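Local coordinates for PhnB-like domain-containing protein (Pseudomonas aeruginosa, PDB 1U69) that is of unknown function, belongs to a PhnB-like family and is a potential drug-resistance protein, at the interface of chains A and B. Residues are numbered along the deposited sequence; one frame, centred on the assembly and turned at random. Chains: chain A/B, hypothetical protein.

The interface of chains A and B. Residues chain A 10-12, 73-74; chain B 77-78.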
loop_
_atom_site.group_PDB
_atom_site.type_symbol
_atom_site.label_atom_id
_atom_site.label_comp_id
_atom_site.label_asym_id
_atom_site.label_seq_id
_atom_site.Cartn_x
_atom_site.Cartn_y
_atom_site.Cartn_z
ATOM N N CYS A 10 -3.496 -8.091 14.353
ATOM C CA CYS A 10 -3.706 -8.170 15.803
ATOM C C CYS A 10 -2.518 -8.857 16.467
ATOM O O CYS A 10 -2.191 -9.982 16.131
ATOM C CB CYS A 10 -4.995 -8.934 16.111
ATOM S SG CYS A 10 -5.454 -8.938 17.848
ATOM N N LEU A 11 -1.863 -8.153 17.386
ATOM C CA LEU A 11 -0.673 -8.655 18.054
ATOM C C LEU A 11 -0.966 -8.781 19.538
ATOM O O LEU A 11 -1.523 -7.864 20.138
ATOM C CB LEU A 11 0.492 -7.703 17.830
ATOM C CG LEU A 11 0.934 -7.626 16.363
ATOM C CD1 LEU A 11 1.842 -6.434 16.174
ATOM C CD2 LEU A 11 1.607 -8.922 15.950
ATOM N N TRP A 12 -0.578 -9.922 20.108
ATOM C CA TRP A 12 -0.869 -10.284 21.499
ATOM C C TRP A 12 0.208 -9.719 22.415
ATOM O O TRP A 12 1.401 -9.859 22.140
ATOM C CB TRP A 12 -0.907 -11.812 21.618
ATOM C CG TRP A 12 -1.552 -12.380 22.843
ATOM C CD1 TRP A 12 -1.043 -12.404 24.106
ATOM C CD2 TRP A 12 -2.807 -13.052 22.902
ATOM N NE1 TRP A 12 -1.917 -13.042 24.950
ATOM C CE2 TRP A 12 -3.010 -13.452 24.240
ATOM C CE3 TRP A 12 -3.788 -13.359 21.961
ATOM C CZ2 TRP A 12 -4.154 -14.126 24.657
ATOM C CZ3 TRP A 12 -4.931 -14.032 22.378
ATOM C CH2 TRP A 12 -5.106 -14.400 23.713
ATOM N N ARG A 73 2.857 -16.783 23.046
ATOM C CA ARG A 73 4.168 -16.174 22.815
ATOM C C ARG A 73 4.416 -15.988 21.325
ATOM O O ARG A 73 3.980 -16.807 20.513
ATOM C CB ARG A 73 5.269 -17.066 23.392
ATOM C CG ARG A 73 5.163 -17.172 24.892
ATOM C CD ARG A 73 6.274 -17.938 25.596
ATOM N NE ARG A 73 6.942 -17.175 26.660
ATOM C CZ ARG A 73 6.352 -16.446 27.626
ATOM N NH1 ARG A 73 5.020 -16.323 27.728
ATOM N NH2 ARG A 73 7.122 -15.815 28.511
ATOM N N HIS A 74 5.122 -14.916 20.987
ATOM C CA HIS A 74 5.479 -14.622 19.587
ATOM C C HIS A 74 6.614 -15.520 19.085
ATOM O O HIS A 74 7.402 -16.059 19.856
ATOM C CB HIS A 74 5.875 -13.135 19.412
ATOM C CG HIS A 74 4.718 -12.205 19.564
ATOM N ND1 HIS A 74 3.716 -12.110 18.626
ATOM C CD2 HIS A 74 4.353 -11.391 20.585
ATOM C CE1 HIS A 74 2.790 -11.272 19.059
ATOM N NE2 HIS A 74 3.148 -10.828 20.244
ATOM N N ALA B 77 -0.538 -15.481 18.945
ATOM C CA ALA B 77 0.179 -14.226 19.177
ATOM C C ALA B 77 0.004 -13.237 18.008
ATOM O O ALA B 77 0.011 -12.023 18.211
ATOM C CB ALA B 77 1.658 -14.506 19.423
ATOM N N PHE B 78 -0.117 -13.776 16.791
ATOM C CA PHE B 78 -0.470 -13.001 15.599
ATOM C C PHE B 78 -1.810 -13.479 15.054
ATOM O O PHE B 78 -2.048 -14.664 14.989
ATOM C CB PHE B 78 0.583 -13.145 14.496
ATOM C CG PHE B 78 0.062 -12.711 13.131
ATOM C CD1 PHE B 78 -0.071 -11.370 12.844
ATOM C CD2 PHE B 78 -0.364 -13.630 12.182
ATOM C CE1 PHE B 78 -0.582 -10.950 11.616
ATOM C CE2 PHE B 78 -0.885 -13.209 10.962
ATOM C CZ PHE B 78 -0.989 -11.874 10.679
#
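An antiparallel beta bridge between A:Leu11 and B:Phe78 brings strand 7-13 of one chain against the start of strand 78-84 of the other, and it shows how a short backbone pairing can be reinforced by one well-placed ring. The backbone amide N of A:Trp12 donates to the carbonyl O of B:Ala77 over 2.9 Å, with an angle of 150° at the hydrogen and the donor tilted 16° from the carbonyl plane. B:Ala77, the loop residue just ahead of the strand, is the main buried element of this patch, with 73 Å² hidden by chain A. It sits between A:Trp12 and the imidazole of A:His74. On the A:Trp12 side, CB of A:Trp12 packs 3.6 Å from CA of B:Ala77. On the other side, the methyl CB of B:Ala77 lies over one face of the A:His74 ring, 3.6 Å from the centroid and displaced toward the rim formed by ND1 and CE1, a CH-pi contact. The imidazole is tethered within its own chain: NE2 of A:His74 donates to the carbonyl O of A:Trp12 over 2.8 Å, in the carbonyl plane and on a lone pair, although this O is tilted out of the ring plane. The bond probably helps fix the ring's rotation, so that A:Trp12 both bonds the partner backbone and helps position the histidine that covers the partner's methyl. Because the interface between chains A and B is two-fold symmetric, the same clasp recurs with the chains exchanged, although the structure alone does not prove the assembly in solution. At the ring's rim, ND1 of A:His74 lies 3.3 Å from the methyl CB of B:Ala77.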